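Local coordinates for fimbriae-associated protein FAP1 (Streptococcus parasanguinis, PDB 2X12) that probably mediates adhesion of the streptococcus to host surfaces and biofilm formation as a cell-wall-anchored, serine-rich fimbrial adhesin, at residues 147-155 with 179-187; 301-309 with 320-330. All coordinates share one frame; numbering follows the deposited sequence.

Contact 1 is an antiparallel strand pairing, contact 2 a short hairpin joined to a polar loop-to-turn network. They lie on opposite sides of an all-beta domain's centre, with their own centres about 27 Å apart and nearest atoms about 11 Å apart, in series along the chain. Contact 1 joins the first modelled strand, 148-152, to 177-185 at the edge of a five-stranded antiparallel sheet. Contact 2 follows near the C-terminal end; after its hairpin, 307-311/318-322, the chain passes into the larger sheet as 327-328 and 330-336. I330 touches E303, and Y333 packs against I153 and I180, so the contacts probably tie down two sides of the domain separately, with strand 330-336 running between them.

Contact 1 (147-155 with 179-187); sequences TKTTFTISD and SISAVYDSA
The edge of the five-stranded antiparallel sheet is built here, strand 148-152 running against 179-185 at an axis separation of 4.6 Å. T149 and Y184 form one hydrogen-bonded pair, F151 and A182 the next; F151 N reaches A182 O at 2.7 Å, and A182 N returns to F151 O. Between them T150 and V183 make the non-hydrogen-bonded pair, T150 OG1 lying 3.6 Å from V183 CG2.

On the face that carries F151 and Y184, the two aromatic side chains run side by side, with F151 CE1 3.9 Å from Y184 CB. The other face carries K148, whose aliphatic CD rests on V183 CG1 while its amine makes a long salt bridge to D185, NZ to OD2 3.9 Å. Beyond the strand S186 takes over: chi1 of 54° sets OG between its own N and C, and both S186 N and OG donate to T147 O, the hydroxyl in the carbonyl plane and the amide from above it. At the other end I153 CG1 packs 4.2 Å from I180 CB.

Strand 190-197 continues the sheet beyond 179-185, its I191 touching A182 and Y184, while F156 and L283 pack on F151 and P344 on T149.

Contact 2 (301-309 with 320-330); sequences FYEDGSKGN and YVIANDSGTAI
E303 and N324 pass one another, each reaching into the opposite segment. The carboxylate of E303 receives backbone amides from the turn after strand 320-322: N324 N meets OE1 at 2.7 Å in an almost straight bond (177°), and D325 N meets OE2 at 3.2 Å. Both use syn lone pairs, and G327 N adds a weak bond to OE2. The bend at chi2 (-62°) carries the carboxylate over to this turn, while E303 CB packs 3.7 Å from I330 CD1.

N324 answers with its amide. Its ND2 donates to Y302 O at 2.9 Å and to D304 OD1 at 2.8 Å, both acceptors lying close to the amide plane, so the rotation of the group is fixed. The D304 carboxylate stands nearly perpendicular to that amide, 84° between planes, and takes the N-H from above. The same OD1 also accepts from S306 N, closing an Asx turn, and from S306 OG.

Farther along, the hairpin strands pair through N309 and Y320, N309 O accepting from Y320 N at 2.6 Å. With CG between its backbone N and carbonyl carbon, the Y320 ring folds back beside N309, whose carbonyl oxygen sits over one face, toward the rim, and whose CB lies 3.5 Å from Y320 OH. I322 CD1 covers G308.

Outside the two segments, N249 and S251 hold the other oxygen of D304, while E255 and G253 anchor the backbone of E303 and the ring of Y302, so 302-304 is fixed from outside.

Neither buried acid meets a lysine or arginine across the contact: E303 is answered by backbone N-H groups, D304 by side-chain amides, hydroxyls and the S306 N-H. This probably stabilises both carboxylates while tying the turn at 324-327 to 302-304.

Contact 1 (147-155 with 179-187)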
ATOM      1  N   THR A 147      17.258 -17.603   8.222  1.00 69.11           N
ATOM      2  CA  THR A 147      17.776 -16.209   8.131  1.00 69.88           C
ATOM      3  C   THR A 147      16.955 -15.380   7.093  1.00 65.49           C
ATOM      4  O   THR A 147      16.040 -15.877   6.422  1.00 63.04           O
ATOM      5  CB  THR A 147      19.339 -16.120   7.803  1.00 74.37           C
ATOM      6  OG1 THR A 147      19.536 -16.213   6.392  1.00 72.85           O
ATOM      7  CG2 THR A 147      20.219 -17.207   8.539  1.00 78.76           C
ATOM      8  N   LYS A 148      17.281 -14.104   6.949  1.00 65.13           N
ATOM      9  CA  LYS A 148      16.325 -13.149   6.375  1.00 60.91           C
ATOM     10  C   LYS A 148      16.683 -12.640   4.985  1.00 59.08           C
ATOM     11  O   LYS A 148      17.841 -12.570   4.624  1.00 62.31           O
ATOM     12  CB  LYS A 148      16.179 -11.947   7.316  1.00 61.53           C
ATOM     13  CG  LYS A 148      16.092 -12.332   8.816  1.00 66.38           C
ATOM     14  CD  LYS A 148      15.595 -11.153   9.732  1.00 68.44           C
ATOM     15  CE  LYS A 148      15.122 -11.621  11.147  1.00 70.96           C
ATOM     16  NZ  LYS A 148      13.881 -10.882  11.577  1.00 68.18           N
ATOM     17  N   THR A 149      15.687 -12.251   4.213  1.00 54.48           N
ATOM     18  CA  THR A 149      15.938 -11.697   2.911  1.00 53.30           C
ATOM     19  C   THR A 149      15.115 -10.437   2.742  1.00 50.24           C
ATOM     20  O   THR A 149      13.952 -10.399   3.146  1.00 48.15           O
ATOM     21  CB  THR A 149      15.575 -12.705   1.829  1.00 52.49           C
ATOM     22  OG1 THR A 149      16.291 -13.933   2.063  1.00 54.61           O
ATOM     23  CG2 THR A 149      15.901 -12.144   0.433  1.00 52.31           C
ATOM     24  N   THR A 150      15.705  -9.395   2.169  1.00 50.44           N
ATOM     25  CA  THR A 150      14.936  -8.203   1.902  1.00 47.58           C
ATOM     26  C   THR A 150      14.493  -8.175   0.448  1.00 45.39           C
ATOM     27  O   THR A 150      15.268  -8.388  -0.449  1.00 46.58           O
ATOM     28  CB  THR A 150      15.712  -6.955   2.220  1.00 49.89           C
ATOM     29  OG1 THR A 150      16.146  -7.019   3.585  1.00 50.93           O
ATOM     30  CG2 THR A 150      14.809  -5.702   1.968  1.00 47.69           C
ATOM     31  N   PHE A 151      13.208  -7.947   0.244  1.00 42.21           N
ATOM     32  CA  PHE A 151      12.637  -7.787  -1.088  1.00 40.38           C
ATOM     33  C   PHE A 151      12.247  -6.355  -1.263  1.00 38.69           C
ATOM     34  O   PHE A 151      11.767  -5.751  -0.306  1.00 37.88           O
ATOM     35  CB  PHE A 151      11.346  -8.621  -1.239  1.00 38.55           C
ATOM     36  CG  PHE A 151      11.561 -10.112  -1.116  1.00 39.44           C
ATOM     37  CD1 PHE A 151      10.797 -10.870  -0.243  1.00 37.20           C
ATOM     38  CD2 PHE A 151      12.545 -10.739  -1.876  1.00 41.91           C
ATOM     39  CE1 PHE A 151      11.009 -12.204  -0.129  1.00 38.54           C
ATOM     40  CE2 PHE A 151      12.770 -12.085  -1.767  1.00 42.66           C
ATOM     41  CZ  PHE A 151      12.012 -12.819  -0.888  1.00 42.06           C
ATOM     42  N   THR A 152      12.432  -5.835  -2.478  1.00 38.47           N
ATOM     43  CA  THR A 152      11.929  -4.528  -2.848  1.00 37.44           C
ATOM     44  C   THR A 152      11.043  -4.672  -4.098  1.00 36.10           C
ATOM     45  O   THR A 152      10.980  -5.725  -4.685  1.00 36.45           O
ATOM     46  CB  THR A 152      13.065  -3.449  -3.086  1.00 40.15           C
ATOM     47  OG1 THR A 152      13.756  -3.710  -4.305  1.00 43.49           O
ATOM     48  CG2 THR A 152      14.073  -3.355  -1.943  1.00 41.45           C
ATOM     49  N   ILE A 153      10.367  -3.597  -4.493  1.00 35.60           N
ATOM     50  CA  ILE A 153       9.463  -3.592  -5.635  1.00 34.68           C
ATOM     51  C   ILE A 153      10.146  -4.285  -6.762  1.00 36.49           C
ATOM     52  O   ILE A 153       9.539  -5.082  -7.461  1.00 36.28           O
ATOM     53  CB  ILE A 153       9.117  -2.158  -6.158  1.00 35.17           C
ATOM     54  CG1 ILE A 153       8.770  -1.144  -5.031  1.00 37.00           C
ATOM     55  CG2 ILE A 153       8.061  -2.188  -7.239  1.00 33.97           C
ATOM     56  CD1 ILE A 153      10.203  -0.211  -4.547  1.00 43.30           C
ATOM     57  N   SER A 154      11.428  -4.006  -6.952  1.00 38.94           N
ATOM     58  CA  SER A 154      12.096  -4.573  -8.104  1.00 41.76           C
ATOM     59  C   SER A 154      12.192  -6.116  -8.040  1.00 41.81           C
ATOM     60  O   SER A 154      12.590  -6.778  -9.014  1.00 43.70           O
ATOM     61  CB  SER A 154      13.467  -3.933  -8.291  1.00 45.01           C
ATOM     62  OG  SER A 154      14.349  -4.343  -7.280  1.00 48.41           O
ATOM     63  N   ASP A 155      11.858  -6.676  -6.889  1.00 40.07           N
ATOM     64  CA  ASP A 155      11.796  -8.126  -6.744  1.00 40.98           C
ATOM     65  C   ASP A 155      10.391  -8.686  -7.071  1.00 39.12           C
ATOM     66  O   ASP A 155      10.186  -9.919  -7.059  1.00 39.38           O
ATOM     67  CB  ASP A 155      12.238  -8.569  -5.335  1.00 41.14           C
ATOM     68  CG  ASP A 155      13.708  -8.254  -5.034  1.00 44.14           C
ATOM     69  OD1 ASP A 155      14.618  -8.796  -5.702  1.00 44.69           O
ATOM     70  OD2 ASP A 155      13.945  -7.486  -4.081  1.00 46.02           O
ATOM     71  N   SER A 179       8.997   3.734  -1.895  1.00 38.64           N
ATOM     72  CA  SER A 179       9.565   2.375  -1.828  1.00 38.55           C
ATOM     73  C   SER A 179       8.666   1.366  -1.089  1.00 36.34           C
ATOM     74  O   SER A 179       7.878   1.712  -0.220  1.00 36.04           O
ATOM     75  CB  SER A 179      10.941   2.414  -1.136  1.00 41.27           C
ATOM     76  OG  SER A 179      10.815   2.176   0.245  1.00 40.81           O
ATOM     77  N   ILE A 180       8.804   0.105  -1.416  1.00 35.67           N
ATOM     78  CA  ILE A 180       8.213  -0.934  -0.579  1.00 34.60           C
ATOM     79  C   ILE A 180       9.301  -1.959  -0.318  1.00 36.83           C
ATOM     80  O   ILE A 180      10.112  -2.259  -1.213  1.00 38.44           O
ATOM     81  CB  ILE A 180       7.011  -1.607  -1.223  1.00 31.80           C
ATOM     82  CG1 ILE A 180       5.969  -0.548  -1.532  1.00 30.76           C
ATOM     83  CG2 ILE A 180       6.449  -2.587  -0.281  1.00 30.64           C
ATOM     84  CD1 ILE A 180       4.608  -1.045  -1.902  1.00 27.51           C
ATOM     85  N   SER A 181       9.328  -2.489   0.897  1.00 37.37           N
ATOM     86  CA  SER A 181      10.432  -3.311   1.311  1.00 39.55           C
ATOM     87  C   SER A 181       9.821  -4.324   2.213  1.00 38.92           C
ATOM     88  O   SER A 181       9.029  -3.937   3.073  1.00 39.37           O
ATOM     89  CB  SER A 181      11.480  -2.438   2.020  1.00 42.77           C
ATOM     90  OG  SER A 181      12.236  -3.126   3.009  1.00 45.90           O
ATOM     91  N   ALA A 182      10.144  -5.604   1.998  1.00 38.73           N
ATOM     92  CA  ALA A 182       9.634  -6.684   2.830  1.00 38.34           C
ATOM     93  C   ALA A 182      10.781  -7.577   3.263  1.00 41.18           C
ATOM     94  O   ALA A 182      11.552  -8.039   2.413  1.00 42.69           O
ATOM     95  CB  ALA A 182       8.645  -7.473   2.069  1.00 36.13           C
ATOM     96  N   VAL A 183      10.889  -7.822   4.576  1.00 42.52           N
ATOM     97  CA  VAL A 183      11.929  -8.685   5.153  1.00 44.81           C
ATOM     98  C   VAL A 183      11.277  -9.977   5.545  1.00 44.40           C
ATOM     99  O   VAL A 183      10.444 -10.012   6.444  1.00 43.91           O
ATOM    100  CB  VAL A 183      12.551  -8.012   6.372  1.00 47.92           C
ATOM    101  CG1 VAL A 183      13.333  -8.970   7.227  1.00 51.31           C
ATOM    102  CG2 VAL A 183      13.445  -6.863   5.923  1.00 49.25           C
ATOM    103  N   TYR A 184      11.655 -11.039   4.848  1.00 45.31           N
ATOM    104  CA  TYR A 184      11.059 -12.374   5.018  1.00 45.98           C
ATOM    105  C   TYR A 184      12.021 -13.209   5.812  1.00 50.06           C
ATOM    106  O   TYR A 184      13.177 -13.271   5.455  1.00 52.38           O
ATOM    107  CB  TYR A 184      10.824 -13.039   3.652  1.00 44.57           C
ATOM    108  CG  TYR A 184      10.663 -14.558   3.668  1.00 46.57           C
ATOM    109  CD1 TYR A 184       9.487 -15.157   4.100  1.00 47.95           C
ATOM    110  CD2 TYR A 184      11.671 -15.386   3.229  1.00 49.40           C
ATOM    111  CE1 TYR A 184       9.340 -16.551   4.127  1.00 49.61           C
ATOM    112  CE2 TYR A 184      11.539 -16.780   3.234  1.00 52.03           C
ATOM    113  CZ  TYR A 184      10.380 -17.362   3.689  1.00 52.41           C
ATOM    114  OH  TYR A 184      10.266 -18.747   3.696  1.00 53.75           O
ATOM    115  N   ASP A 185      11.556 -13.838   6.892  1.00 52.19           N
ATOM    116  CA  ASP A 185      12.401 -14.744   7.697  1.00 56.79           C
ATOM    117  C   ASP A 185      12.111 -16.181   7.365  1.00 57.47           C
ATOM    118  O   ASP A 185      11.036 -16.664   7.708  1.00 56.90           O
ATOM    119  CB  ASP A 185      12.113 -14.567   9.188  1.00 58.81           C
ATOM    120  CG  ASP A 185      13.120 -15.281  10.058  1.00 64.89           C
ATOM    121  OD1 ASP A 185      13.554 -16.413   9.731  1.00 67.74           O
ATOM    122  OD2 ASP A 185      13.506 -14.689  11.079  1.00 71.28           O
ATOM    123  N   SER A 186      13.054 -16.892   6.746  1.00 59.52           N
ATOM    124  CA  SER A 186      12.752 -18.267   6.334  1.00 60.46           C
ATOM    125  C   SER A 186      12.416 -19.159   7.540  1.00 63.09           C
ATOM    126  O   SER A 186      11.573 -20.028   7.419  1.00 62.94           O
ATOM    127  CB  SER A 186      13.824 -18.893   5.401  1.00 62.49           C
ATOM    128  OG  SER A 186      15.147 -18.843   5.917  1.00 66.05           O
ATOM    129  N   ALA A 187      13.019 -18.923   8.706  1.00 66.15           N
ATOM    130  CA  ALA A 187      12.761 -19.789   9.878  1.00 69.33           C
ATOM    131  C   ALA A 187      11.322 -19.677  10.440  1.00 67.83           C
ATOM    132  O   ALA A 187      10.699 -20.684  10.775  1.00 69.07           O
ATOM    133  CB  ALA A 187      13.792 -19.531  10.984  1.00 73.37           C
TER

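Contact 2 (301-309 with 320-330)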
ATOM      1  N   PHE A 301     -12.329   6.227   6.248  1.00 32.05           N
ATOM      2  CA  PHE A 301     -12.274   6.033   4.810  1.00 30.83           C
ATOM      3  C   PHE A 301     -11.820   4.649   4.394  1.00 29.77           C
ATOM      4  O   PHE A 301     -11.121   4.000   5.141  1.00 29.85           O
ATOM      5  CB  PHE A 301     -11.382   7.091   4.183  1.00 29.74           C
ATOM      6  CG  PHE A 301      -9.989   7.093   4.691  1.00 28.37           C
ATOM      7  CD1 PHE A 301      -9.667   7.787   5.833  1.00 30.32           C
ATOM      8  CD2 PHE A 301      -9.014   6.447   4.017  1.00 27.08           C
ATOM      9  CE1 PHE A 301      -8.386   7.815   6.306  1.00 30.04           C
ATOM     10  CE2 PHE A 301      -7.727   6.472   4.477  1.00 28.94           C
ATOM     11  CZ  PHE A 301      -7.406   7.173   5.621  1.00 29.56           C
ATOM     12  N   TYR A 302     -12.231   4.223   3.200  1.00 29.20           N
ATOM     13  CA  TYR A 302     -11.873   2.898   2.717  1.00 29.14           C
ATOM     14  C   TYR A 302     -11.528   3.077   1.273  1.00 28.48           C
ATOM     15  O   TYR A 302     -12.408   3.223   0.456  1.00 30.30           O
ATOM     16  CB  TYR A 302     -13.038   1.944   2.905  1.00 30.55           C
ATOM     17  CG  TYR A 302     -12.785   0.465   2.680  1.00 31.35           C
ATOM     18  CD1 TYR A 302     -12.335  -0.349   3.685  1.00 31.83           C
ATOM     19  CD2 TYR A 302     -13.094  -0.132   1.496  1.00 33.11           C
ATOM     20  CE1 TYR A 302     -12.130  -1.689   3.483  1.00 32.62           C
ATOM     21  CE2 TYR A 302     -12.910  -1.497   1.299  1.00 33.68           C
ATOM     22  CZ  TYR A 302     -12.430  -2.257   2.290  1.00 33.33           C
ATOM     23  OH  TYR A 302     -12.293  -3.610   2.073  1.00 34.73           O
ATOM     24  N   GLU A 303     -10.238   3.158   0.985  1.00 27.49           N
ATOM     25  CA  GLU A 303      -9.734   3.325  -0.368  1.00 27.20           C
ATOM     26  C   GLU A 303      -8.981   2.056  -0.678  1.00 27.05           C
ATOM     27  O   GLU A 303      -7.777   1.928  -0.416  1.00 25.33           O
ATOM     28  CB  GLU A 303      -8.846   4.552  -0.428  1.00 26.50           C
ATOM     29  CG  GLU A 303      -9.576   5.835  -0.029  1.00 28.20           C
ATOM     30  CD  GLU A 303     -10.763   6.189  -0.963  1.00 32.20           C
ATOM     31  OE1 GLU A 303     -10.807   5.611  -2.097  1.00 34.87           O
ATOM     32  OE2 GLU A 303     -11.639   7.016  -0.536  1.00 32.73           O
ATOM     33  N   ASP A 304      -9.785   1.074  -1.097  1.00 28.90           N
ATOM     34  CA  ASP A 304      -9.327  -0.137  -1.783  1.00 29.48           C
ATOM     35  C   ASP A 304      -9.067   0.416  -3.133  1.00 30.24           C
ATOM     36  O   ASP A 304      -9.268   1.636  -3.324  1.00 32.35           O
ATOM     37  CB  ASP A 304     -10.431  -1.187  -1.840  1.00 30.99           C
ATOM     38  CG  ASP A 304     -11.714  -0.691  -2.522  1.00 31.11           C
ATOM     39  OD1 ASP A 304     -11.684   0.377  -3.159  1.00 27.87           O
ATOM     40  OD2 ASP A 304     -12.773  -1.395  -2.441  1.00 32.28           O
ATOM     41  N   GLY A 305      -8.676  -0.383  -4.103  1.00 30.34           N
ATOM     42  CA  GLY A 305      -8.423   0.244  -5.405  1.00 30.58           C
ATOM     43  C   GLY A 305      -9.518  -0.016  -6.385  1.00 32.53           C
ATOM     44  O   GLY A 305      -9.259  -0.198  -7.574  1.00 34.02           O
ATOM     45  N   SER A 306     -10.747  -0.078  -5.910  1.00 33.27           N
ATOM     46  CA  SER A 306     -11.748  -0.742  -6.712  1.00 35.83           C
ATOM     47  C   SER A 306     -12.154   0.062  -7.932  1.00 37.35           C
ATOM     48  O   SER A 306     -12.610  -0.514  -8.882  1.00 39.98           O
ATOM     49  CB  SER A 306     -12.970  -1.074  -5.882  1.00 37.13           C
ATOM     50  OG  SER A 306     -13.369   0.051  -5.145  1.00 36.67           O
ATOM     51  N   LYS A 307     -12.036   1.383  -7.889  1.00 36.40           N
ATOM     52  CA  LYS A 307     -12.308   2.219  -9.055  1.00 38.04           C
ATOM     53  C   LYS A 307     -10.977   2.655  -9.572  1.00 36.43           C
ATOM     54  O   LYS A 307     -10.082   2.905  -8.791  1.00 34.37           O
ATOM     55  CB  LYS A 307     -13.116   3.451  -8.658  1.00 38.55           C
ATOM     56  CG  LYS A 307     -14.657   3.201  -8.539  1.00 43.48           C
ATOM     57  CD  LYS A 307     -15.331   4.031  -7.396  1.00 46.16           C
ATOM     58  CE  LYS A 307     -16.392   5.084  -7.858  1.00 50.67           C
ATOM     59  NZ  LYS A 307     -16.129   6.430  -7.135  1.00 50.80           N
ATOM     60  N   GLY A 308     -10.823   2.764 -10.882  1.00 38.27           N
ATOM     61  CA  GLY A 308      -9.529   3.159 -11.450  1.00 37.38           C
ATOM     62  C   GLY A 308      -9.523   3.195 -12.954  1.00 40.28           C
ATOM     63  O   GLY A 308     -10.512   2.866 -13.574  1.00 43.29           O
ATOM     64  N   ASN A 309      -8.421   3.623 -13.550  1.00 40.29           N
ATOM     65  CA  ASN A 309      -8.317   3.681 -15.015  1.00 43.80           C
ATOM     66  C   ASN A 309      -6.845   3.742 -15.407  1.00 43.85           C
ATOM     67  O   ASN A 309      -5.987   3.548 -14.545  1.00 41.29           O
ATOM     68  CB  ASN A 309      -9.089   4.891 -15.557  1.00 45.97           C
ATOM     69  CG  ASN A 309      -9.572   4.711 -17.001  1.00 50.04           C
ATOM     70  OD1 ASN A 309      -9.005   3.936 -17.764  1.00 52.36           O
ATOM     71  ND2 ASN A 309     -10.605   5.454 -17.380  1.00 50.26           N
ATOM     72  N   TYR A 320      -4.146   3.902 -12.713  1.00 33.36           N
ATOM     73  CA  TYR A 320      -4.246   4.796 -11.577  1.00 30.82           C
ATOM     74  C   TYR A 320      -5.495   4.560 -10.813  1.00 29.82           C
ATOM     75  O   TYR A 320      -6.464   4.072 -11.401  1.00 31.84           O
ATOM     76  CB  TYR A 320      -4.172   6.258 -12.014  1.00 31.64           C
ATOM     77  CG  TYR A 320      -5.229   6.748 -12.947  1.00 31.79           C
ATOM     78  CD1 TYR A 320      -5.000   6.787 -14.314  1.00 34.78           C
ATOM     79  CD2 TYR A 320      -6.422   7.250 -12.468  1.00 30.33           C
ATOM     80  CE1 TYR A 320      -5.952   7.268 -15.187  1.00 37.99           C
ATOM     81  CE2 TYR A 320      -7.387   7.739 -13.334  1.00 33.49           C
ATOM     82  CZ  TYR A 320      -7.145   7.754 -14.690  1.00 37.17           C
ATOM     83  OH  TYR A 320      -8.092   8.231 -15.556  1.00 41.19           O
ATOM     84  N   VAL A 321      -5.476   4.930  -9.521  1.00 27.47           N
ATOM     85  CA  VAL A 321      -6.663   4.824  -8.646  1.00 26.71           C
ATOM     86  C   VAL A 321      -7.563   6.061  -8.614  1.00 27.19           C
ATOM     87  O   VAL A 321      -7.078   7.214  -8.590  1.00 28.18           O
ATOM     88  CB  VAL A 321      -6.252   4.548  -7.199  1.00 24.82           C
ATOM     89  CG1 VAL A 321      -7.495   4.566  -6.288  1.00 22.94           C
ATOM     90  CG2 VAL A 321      -5.505   3.220  -7.104  1.00 24.36           C
ATOM     91  N   ILE A 322      -8.865   5.810  -8.621  1.00 27.72           N
ATOM     92  CA  ILE A 322      -9.858   6.845  -8.417  1.00 28.91           C
ATOM     93  C   ILE A 322     -10.415   6.683  -7.008  1.00 28.50           C
ATOM     94  O   ILE A 322     -10.787   5.563  -6.570  1.00 29.10           O
ATOM     95  CB  ILE A 322     -11.007   6.742  -9.409  1.00 31.46           C
ATOM     96  CG1 ILE A 322     -10.556   7.182 -10.810  1.00 33.66           C
ATOM     97  CG2 ILE A 322     -12.201   7.590  -8.942  1.00 32.05           C
ATOM     98  CD1 ILE A 322     -11.265   6.443 -11.975  1.00 35.21           C
ATOM     99  N   ALA A 323     -10.505   7.796  -6.290  1.00 28.51           N
ATOM    100  CA  ALA A 323     -10.856   7.693  -4.901  1.00 27.59           C
ATOM    101  C   ALA A 323     -12.292   7.283  -4.831  1.00 29.32           C
ATOM    102  O   ALA A 323     -13.073   7.631  -5.708  1.00 31.29           O
ATOM    103  CB  ALA A 323     -10.628   9.004  -4.214  1.00 27.89           C
ATOM    104  N   ASN A 324     -12.629   6.503  -3.813  1.00 29.56           N
ATOM    105  CA  ASN A 324     -14.018   6.105  -3.593  1.00 32.48           C
ATOM    106  C   ASN A 324     -14.816   7.309  -3.074  1.00 34.06           C
ATOM    107  O   ASN A 324     -15.980   7.490  -3.383  1.00 35.83           O
ATOM    108  CB  ASN A 324     -14.097   4.904  -2.623  1.00 32.13           C
ATOM    109  CG  ASN A 324     -13.518   3.621  -3.223  1.00 32.17           C
ATOM    110  OD1 ASN A 324     -13.566   3.413  -4.439  1.00 34.30           O
ATOM    111  ND2 ASN A 324     -12.945   2.766  -2.378  1.00 30.17           N
ATOM    112  N   ASP A 325     -14.149   8.118  -2.275  1.00 33.91           N
ATOM    113  CA  ASP A 325     -14.713   9.317  -1.736  1.00 36.47           C
ATOM    114  C   ASP A 325     -13.638  10.385  -1.564  1.00 35.29           C
ATOM    115  O   ASP A 325     -13.260  11.081  -2.515  1.00 36.17           O
ATOM    116  CB  ASP A 325     -15.369   9.030  -0.371  1.00 37.95           C
ATOM    117  CG  ASP A 325     -16.908   9.165  -0.402  1.00 44.62           C
ATOM    118  OD1 ASP A 325     -17.574   8.090  -0.156  1.00 49.66           O
ATOM    119  OD2 ASP A 325     -17.414  10.325  -0.658  1.00 47.59           O
ATOM    120  N   SER A 326     -13.112  10.459  -0.346  1.00 34.26           N
ATOM    121  CA  SER A 326     -12.457  11.651   0.160  1.00 33.58           C
ATOM    122  C   SER A 326     -10.967  11.413   0.334  1.00 30.90           C
ATOM    123  O   SER A 326     -10.223  12.301   0.791  1.00 30.94           O
ATOM    124  CB  SER A 326     -13.095  12.020   1.503  1.00 34.54           C
ATOM    125  OG  SER A 326     -12.900  10.939   2.402  1.00 36.33           O
ATOM    126  N   GLY A 327     -10.555  10.196   0.001  1.00 28.88           N
ATOM    127  CA  GLY A 327      -9.158   9.843  -0.037  1.00 27.24           C
ATOM    128  C   GLY A 327      -8.481  10.540  -1.190  1.00 26.91           C
ATOM    129  O   GLY A 327      -9.130  10.916  -2.188  1.00 28.17           O
ATOM    130  N   THR A 328      -7.185  10.754  -1.039  1.00 25.76           N
ATOM    131  CA  THR A 328      -6.415  11.411  -2.073  1.00 25.93           C
ATOM    132  C   THR A 328      -4.972  10.918  -1.973  1.00 25.01           C
ATOM    133  O   THR A 328      -4.626  10.178  -1.060  1.00 23.67           O
ATOM    134  CB  THR A 328      -6.536  12.965  -1.972  1.00 27.11           C
ATOM    135  OG1 THR A 328      -6.148  13.607  -3.198  1.00 27.98           O
ATOM    136  CG2 THR A 328      -5.689  13.466  -0.847  1.00 27.46           C
ATOM    137  N   ALA A 329      -4.151  11.339  -2.936  1.00 25.51           N
ATOM    138  CA  ALA A 329      -2.778  10.844  -3.105  1.00 25.09           C
ATOM    139  C   ALA A 329      -2.694   9.339  -2.907  1.00 23.69           C
ATOM    140  O   ALA A 329      -1.841   8.869  -2.205  1.00 22.81           O
ATOM    141  CB  ALA A 329      -1.853  11.523  -2.176  1.00 25.43           C
ATOM    142  N   ILE A 330      -3.598   8.586  -3.516  1.00 23.32           N
ATOM    143  CA  ILE A 330      -3.549   7.141  -3.374  1.00 22.94           C
ATOM    144  C   ILE A 330      -2.562   6.479  -4.311  1.00 24.10           C
ATOM    145  O   ILE A 330      -2.455   6.823  -5.484  1.00 26.24           O
ATOM    146  CB  ILE A 330      -4.878   6.533  -3.671  1.00 22.66           C
ATOM    147  CG1 ILE A 330      -5.901   7.048  -2.659  1.00 23.92           C
ATOM    148  CG2 ILE A 330      -4.759   5.069  -3.609  1.00 21.32           C
ATOM    149  CD1 ILE A 330      -7.347   6.717  -2.987  1.00 23.92           C
TER